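Local coordinates for enoyl-CoA hydratase (PDB 2PPY), which probably catalyses the hydration of enoyl-CoA thioesters in fatty acid beta-oxidation, at residues L121-I135 with L183-T197. Numbering follows the deposited sequence.
Sequences LACDLRFMGDEAGKI and LVNRVFPQAETRERT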
loop_
_atom_site.group_PDB
_atom_site.type_symbol
_atom_site.label_atom_id
_atom_site.label_comp_id
_atom_site.label_asym_id
_atom_site.label_seq_id
_atom_site.Cartn_x
_atom_site.Cartn_y
_atom_site.Cartn_z
ATOM N N LEU A 121 -22.890 -0.693 -4.515
ATOM C CA LEU A 121 -21.680 -0.383 -3.752
ATOM C C LEU A 121 -20.619 0.242 -4.651
ATOM O O LEU A 121 -19.793 1.032 -4.189
ATOM C CB LEU A 121 -21.110 -1.651 -3.100
ATOM C CG LEU A 121 -21.844 -2.238 -1.885
ATOM C CD1 LEU A 121 -21.275 -3.612 -1.532
ATOM C CD2 LEU A 121 -21.707 -1.291 -0.703
ATOM N N ALA A 122 -20.649 -0.114 -5.936
ATOM C CA ALA A 122 -19.683 0.406 -6.905
ATOM C C ALA A 122 -20.000 1.840 -7.339
ATOM O O ALA A 122 -19.169 2.505 -7.949
ATOM C CB ALA A 122 -19.616 -0.510 -8.122
ATOM N N CYS A 123 -21.205 2.313 -7.029
ATOM C CA CYS A 123 -21.584 3.682 -7.368
ATOM C C CYS A 123 -21.017 4.623 -6.302
ATOM O O CYS A 123 -20.674 4.183 -5.205
ATOM C CB CYS A 123 -23.107 3.819 -7.429
ATOM S SG CYS A 123 -23.890 2.855 -8.744
ATOM N N ASP A 124 -20.925 5.911 -6.624
ATOM C CA ASP A 124 -20.381 6.906 -5.698
ATOM C C ASP A 124 -21.287 7.195 -4.503
ATOM O O ASP A 124 -20.802 7.485 -3.408
ATOM C CB ASP A 124 -20.092 8.218 -6.444
ATOM C CG ASP A 124 -19.171 8.021 -7.636
ATOM O OD1 ASP A 124 -18.160 7.310 -7.480
ATOM O OD2 ASP A 124 -19.446 8.575 -8.726
ATOM N N LEU A 125 -22.599 7.123 -4.715
ATOM C CA LEU A 125 -23.563 7.388 -3.652
ATOM C C LEU A 125 -24.753 6.441 -3.751
ATOM O O LEU A 125 -25.045 5.913 -4.817
ATOM C CB LEU A 125 -24.069 8.832 -3.747
ATOM C CG LEU A 125 -23.068 9.985 -3.647
ATOM C CD1 LEU A 125 -23.711 11.274 -4.162
ATOM C CD2 LEU A 125 -22.599 10.140 -2.209
ATOM N N ARG A 126 -25.444 6.247 -2.631
ATOM C CA ARG A 126 -26.614 5.379 -2.578
ATOM C C ARG A 126 -27.750 6.047 -1.806
ATOM O O ARG A 126 -27.585 6.381 -0.636
ATOM C CB ARG A 126 -26.250 4.051 -1.904
ATOM C CG ARG A 126 -25.344 3.146 -2.743
ATOM C CD ARG A 126 -24.532 2.215 -1.852
ATOM N NE ARG A 126 -23.542 2.968 -1.086
ATOM C CZ ARG A 126 -22.450 3.517 -1.614
ATOM N NH1 ARG A 126 -22.199 3.390 -2.912
ATOM N NH2 ARG A 126 -21.618 4.211 -0.850
ATOM N N PHE A 127 -28.887 6.256 -2.473
ATOM C CA PHE A 127 -30.071 6.862 -1.848
ATOM C C PHE A 127 -31.165 5.798 -1.850
ATOM O O PHE A 127 -31.430 5.181 -2.881
ATOM C CB PHE A 127 -30.559 8.092 -2.635
ATOM C CG PHE A 127 -29.549 9.217 -2.730
ATOM C CD1 PHE A 127 -28.468 9.298 -1.849
ATOM C CD2 PHE A 127 -29.692 10.209 -3.700
ATOM C CE1 PHE A 127 -27.540 10.352 -1.941
ATOM C CE2 PHE A 127 -28.773 11.265 -3.799
ATOM C CZ PHE A 127 -27.696 11.336 -2.915
HETATM N N MSE A 128 -31.811 5.583 -0.709
HETATM C CA MSE A 128 -32.839 4.549 -0.619
HETATM C C MSE A 128 -34.181 5.015 -0.053
HETATM O O MSE A 128 -34.227 5.896 0.803
HETATM C CB MSE A 128 -32.290 3.393 0.219
HETATM C CG MSE A 128 -33.178 2.170 0.315
HETATM SE SE MSE A 128 -32.159 0.675 1.002
HETATM C CE MSE A 128 -32.765 -0.708 -0.207
ATOM N N GLY A 129 -35.267 4.410 -0.536
ATOM C CA GLY A 129 -36.599 4.760 -0.062
ATOM C C GLY A 129 -36.874 4.161 1.306
ATOM O O GLY A 129 -36.394 3.065 1.600
ATOM N N ASP A 130 -37.656 4.846 2.141
ATOM C CA ASP A 130 -37.915 4.320 3.481
ATOM C C ASP A 130 -38.764 3.054 3.547
ATOM O O ASP A 130 -38.992 2.516 4.626
ATOM C CB ASP A 130 -38.490 5.410 4.407
ATOM C CG ASP A 130 -39.806 5.993 3.916
ATOM O OD1 ASP A 130 -40.294 6.930 4.578
ATOM O OD2 ASP A 130 -40.351 5.535 2.891
ATOM N N GLU A 131 -39.210 2.571 2.392
ATOM C CA GLU A 131 -39.997 1.344 2.326
ATOM C C GLU A 131 -39.444 0.476 1.195
ATOM O O GLU A 131 -40.124 -0.419 0.692
ATOM C CB GLU A 131 -41.475 1.661 2.058
ATOM C CG GLU A 131 -42.141 2.527 3.118
ATOM C CD GLU A 131 -43.640 2.678 2.893
ATOM O OE1 GLU A 131 -44.361 1.660 2.975
ATOM O OE2 GLU A 131 -44.101 3.812 2.634
ATOM N N ALA A 132 -38.197 0.749 0.812
ATOM C CA ALA A 132 -37.523 0.033 -0.270
ATOM C C ALA A 132 -37.361 -1.467 -0.050
ATOM O O ALA A 132 -37.144 -2.211 -1.003
ATOM C CB ALA A 132 -36.155 0.666 -0.537
ATOM N N GLY A 133 -37.448 -1.914 1.195
ATOM C CA GLY A 133 -37.317 -3.338 1.453
ATOM C C GLY A 133 -36.049 -3.790 2.147
ATOM O O GLY A 133 -35.644 -3.213 3.159
ATOM N N LYS A 134 -35.422 -4.824 1.591
ATOM C CA LYS A 134 -34.203 -5.418 2.150
ATOM C C LYS A 134 -32.930 -5.041 1.406
ATOM O O LYS A 134 -32.927 -4.871 0.186
ATOM C CB LYS A 134 -34.298 -6.946 2.131
ATOM C CG LYS A 134 -35.564 -7.555 2.707
ATOM C CD LYS A 134 -35.549 -9.064 2.471
ATOM C CE LYS A 134 -36.798 -9.750 2.996
ATOM N NZ LYS A 134 -36.754 -11.222 2.749
ATOM N N ILE A 135 -31.838 -4.933 2.152
ATOM C CA ILE A 135 -30.545 -4.620 1.562
ATOM C C ILE A 135 -29.492 -5.458 2.289
ATOM O O ILE A 135 -29.441 -5.475 3.519
ATOM C CB ILE A 135 -30.232 -3.099 1.664
ATOM C CG1 ILE A 135 -28.853 -2.805 1.068
ATOM C CG2 ILE A 135 -30.327 -2.637 3.111
ATOM C CD1 ILE A 135 -28.609 -1.332 0.817
ATOM N N LEU A 183 -24.275 2.428 5.041
ATOM C CA LEU A 183 -24.436 1.634 3.824
ATOM C C LEU A 183 -25.067 2.473 2.708
ATOM O O LEU A 183 -24.793 2.258 1.528
ATOM C CB LEU A 183 -25.309 0.409 4.098
ATOM C CG LEU A 183 -24.918 -0.904 3.408
ATOM C CD1 LEU A 183 -26.146 -1.795 3.332
ATOM C CD2 LEU A 183 -24.370 -0.661 2.019
ATOM N N VAL A 184 -25.939 3.406 3.084
ATOM C CA VAL A 184 -26.573 4.309 2.119
ATOM C C VAL A 184 -26.291 5.708 2.633
ATOM O O VAL A 184 -26.008 5.874 3.822
ATOM C CB VAL A 184 -28.115 4.098 2.018
ATOM C CG1 VAL A 184 -28.410 2.674 1.571
ATOM C CG2 VAL A 184 -28.795 4.403 3.359
ATOM N N ASN A 185 -26.357 6.706 1.753
ATOM C CA ASN A 185 -26.099 8.096 2.143
ATOM C C ASN A 185 -27.359 8.878 2.495
ATOM O O ASN A 185 -27.293 9.891 3.191
ATOM C CB ASN A 185 -25.376 8.843 1.022
ATOM C CG ASN A 185 -24.138 8.118 0.549
ATOM O OD1 ASN A 185 -24.222 7.159 -0.218
ATOM N ND2 ASN A 185 -22.978 8.567 1.016
ATOM N N ARG A 186 -28.500 8.419 1.999
ATOM C CA ARG A 186 -29.770 9.090 2.255
ATOM C C ARG A 186 -30.921 8.104 2.251
ATOM O O ARG A 186 -30.898 7.108 1.530
ATOM C CB ARG A 186 -30.065 10.125 1.166
ATOM C CG ARG A 186 -29.069 11.247 1.025
ATOM C CD ARG A 186 -29.434 12.429 1.891
ATOM N NE ARG A 186 -28.645 13.598 1.519
ATOM C CZ ARG A 186 -27.325 13.679 1.648
ATOM N NH1 ARG A 186 -26.640 12.658 2.153
ATOM N NH2 ARG A 186 -26.690 14.774 1.260
ATOM N N VAL A 187 -31.927 8.391 3.064
ATOM C CA VAL A 187 -33.138 7.585 3.112
ATOM C C VAL A 187 -34.249 8.605 2.911
ATOM O O VAL A 187 -34.430 9.500 3.737
ATOM C CB VAL A 187 -33.328 6.869 4.464
ATOM C CG1 VAL A 187 -34.787 6.421 4.610
ATOM C CG2 VAL A 187 -32.417 5.646 4.534
ATOM N N PHE A 188 -34.962 8.488 1.795
ATOM C CA PHE A 188 -36.043 9.414 1.472
ATOM C C PHE A 188 -37.411 8.750 1.608
ATOM O O PHE A 188 -37.519 7.516 1.610
ATOM C CB PHE A 188 -35.920 9.909 0.026
ATOM C CG PHE A 188 -34.629 10.618 -0.297
ATOM C CD1 PHE A 188 -34.167 11.666 0.495
ATOM C CD2 PHE A 188 -33.918 10.285 -1.451
ATOM C CE1 PHE A 188 -33.026 12.385 0.129
ATOM C CE2 PHE A 188 -32.780 10.997 -1.824
ATOM C CZ PHE A 188 -32.330 12.045 -1.033
ATOM N N PRO A 189 -38.477 9.560 1.743
ATOM C CA PRO A 189 -39.818 8.980 1.855
ATOM C C PRO A 189 -40.017 8.228 0.538
ATOM O O PRO A 189 -39.769 8.782 -0.532
ATOM C CB PRO A 189 -40.719 10.209 1.955
ATOM C CG PRO A 189 -39.854 11.199 2.659
ATOM C CD PRO A 189 -38.511 11.015 1.981
ATOM N N GLN A 190 -40.450 6.975 0.618
ATOM C CA GLN A 190 -40.634 6.139 -0.567
ATOM C C GLN A 190 -41.114 6.832 -1.846
ATOM O O GLN A 190 -40.432 6.796 -2.869
ATOM C CB GLN A 190 -41.579 4.981 -0.240
ATOM C CG GLN A 190 -41.562 3.843 -1.257
ATOM C CD GLN A 190 -40.209 3.143 -1.345
ATOM O OE1 GLN A 190 -39.551 2.909 -0.331
ATOM N NE2 GLN A 190 -39.801 2.788 -2.560
ATOM N N ALA A 191 -42.280 7.465 -1.795
ATOM C CA ALA A 191 -42.840 8.118 -2.974
ATOM C C ALA A 191 -42.075 9.343 -3.470
ATOM O O ALA A 191 -42.378 9.875 -4.537
ATOM C CB ALA A 191 -44.297 8.489 -2.707
ATOM N N GLU A 192 -41.086 9.788 -2.705
ATOM C CA GLU A 192 -40.304 10.960 -3.087
ATOM C C GLU A 192 -38.857 10.609 -3.429
ATOM O O GLU A 192 -38.052 11.491 -3.736
ATOM C CB GLU A 192 -40.314 11.973 -1.943
ATOM C CG GLU A 192 -41.701 12.436 -1.533
ATOM C CD GLU A 192 -41.706 13.116 -0.180
ATOM O OE1 GLU A 192 -40.893 14.046 0.023
ATOM O OE2 GLU A 192 -42.523 12.719 0.677
ATOM N N THR A 193 -38.533 9.322 -3.391
ATOM C CA THR A 193 -37.171 8.870 -3.656
ATOM C C THR A 193 -36.593 9.330 -4.988
ATOM O O THR A 193 -35.510 9.920 -5.026
ATOM C CB THR A 193 -37.083 7.339 -3.552
ATOM O OG1 THR A 193 -37.493 6.939 -2.240
ATOM C CG2 THR A 193 -35.656 6.863 -3.786
ATOM N N ARG A 194 -37.305 9.065 -6.078
ATOM C CA ARG A 194 -36.838 9.471 -7.398
ATOM C C ARG A 194 -36.764 10.983 -7.498
ATOM O O ARG A 194 -35.819 11.542 -8.060
ATOM C CB ARG A 194 -37.775 8.950 -8.487
ATOM C CG ARG A 194 -37.698 7.466 -8.715
ATOM C CD ARG A 194 -38.259 7.113 -10.072
ATOM N NE ARG A 194 -38.115 5.691 -10.358
ATOM C CZ ARG A 194 -38.344 5.146 -11.546
ATOM N NH1 ARG A 194 -38.729 5.908 -12.565
ATOM N NH2 ARG A 194 -38.178 3.842 -11.717
ATOM N N GLU A 195 -37.781 11.636 -6.949
ATOM C CA GLU A 195 -37.875 13.085 -6.957
ATOM C C GLU A 195 -36.674 13.725 -6.267
ATOM O O GLU A 195 -35.979 14.551 -6.854
ATOM C CB GLU A 195 -39.162 13.517 -6.251
ATOM C CG GLU A 195 -39.480 14.997 -6.357
ATOM C CD GLU A 195 -40.649 15.401 -5.476
ATOM O OE1 GLU A 195 -41.417 14.510 -5.056
ATOM O OE2 GLU A 195 -40.807 16.612 -5.212
ATOM N N ARG A 196 -36.428 13.339 -5.022
ATOM C CA ARG A 196 -35.320 13.907 -4.267
ATOM C C ARG A 196 -33.947 13.503 -4.809
ATOM O O ARG A 196 -32.992 14.269 -4.706
ATOM C CB ARG A 196 -35.469 13.543 -2.788
ATOM C CG ARG A 196 -36.800 14.035 -2.206
ATOM C CD ARG A 196 -36.857 13.916 -0.699
ATOM N NE ARG A 196 -35.788 14.679 -0.066
ATOM C CZ ARG A 196 -35.609 14.760 1.247
ATOM N NH1 ARG A 196 -36.436 14.127 2.069
ATOM N NH2 ARG A 196 -34.596 15.463 1.737
ATOM N N THR A 197 -33.847 12.311 -5.393
ATOM C CA THR A 197 -32.582 11.871 -5.975
ATOM C C THR A 197 -32.283 12.770 -7.174
ATOM O O THR A 197 -31.164 13.270 -7.324
ATOM C CB THR A 197 -32.647 10.403 -6.461
ATOM O OG1 THR A 197 -32.840 9.534 -5.338
ATOM C CG2 THR A 197 -31.352 10.015 -7.176
HETATM O O HOH W 1 -23.178 5.012 1.339
#
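L121 CD2, at the end of helix 115-121, meets L183 CD2 ahead of two neighbouring parallel strands of the crotonase-fold sheet. Strand 125-129 lies inside that sheet, and 186-188 is an outermost strand within the chain. L125 rests CD2 on the amide of N185, whose ND2 is hydrogen-bonded to S161 OG of the second subunit.

R126 ties the lead-in of the outer strand to the sheet. Its backbone N donates to N185 OD1 (2.9 Å), and its O accepts N185 N in the carbonyl plane at 2.7 Å. The side chain bends at chi3 (-69°) and sends NE to L183 O (3.0 Å), near the guanidinium plane. NH1 holds C123 O and A120 O, and NH2 donates to a water. A leucine here would probably leave L183 O, C123 O and A120 O without these donors, and helix 115-121 less firmly tied to the outer strand.

F127 sits on the sheet face that packs against helix 193-205. F188 turns its edge to the F127 ring face, with centroids 5.4 Å apart and planes at 71°. CB and CG of R186 run alongside the same ring, and R186 NH1 goes on to a salt bridge with D165 of the second subunit. T197 OG1 comes at the ring edge. On the other sheet face, M128 CB touches V184 CG1. The M128 backbone bonds both ways, N to R186 O and O from F188 N.

T193 OG1 lies 3.2 Å from G129 CA, so a side chain here would run into it. D130 N continues the ladder to F188 O, and its OD2 takes Q190 N from above the carboxylate plane at 2.7 Å. I135 turns back to the residues leading into the outer strand, its CD1 3.6 Å from L183 CD1.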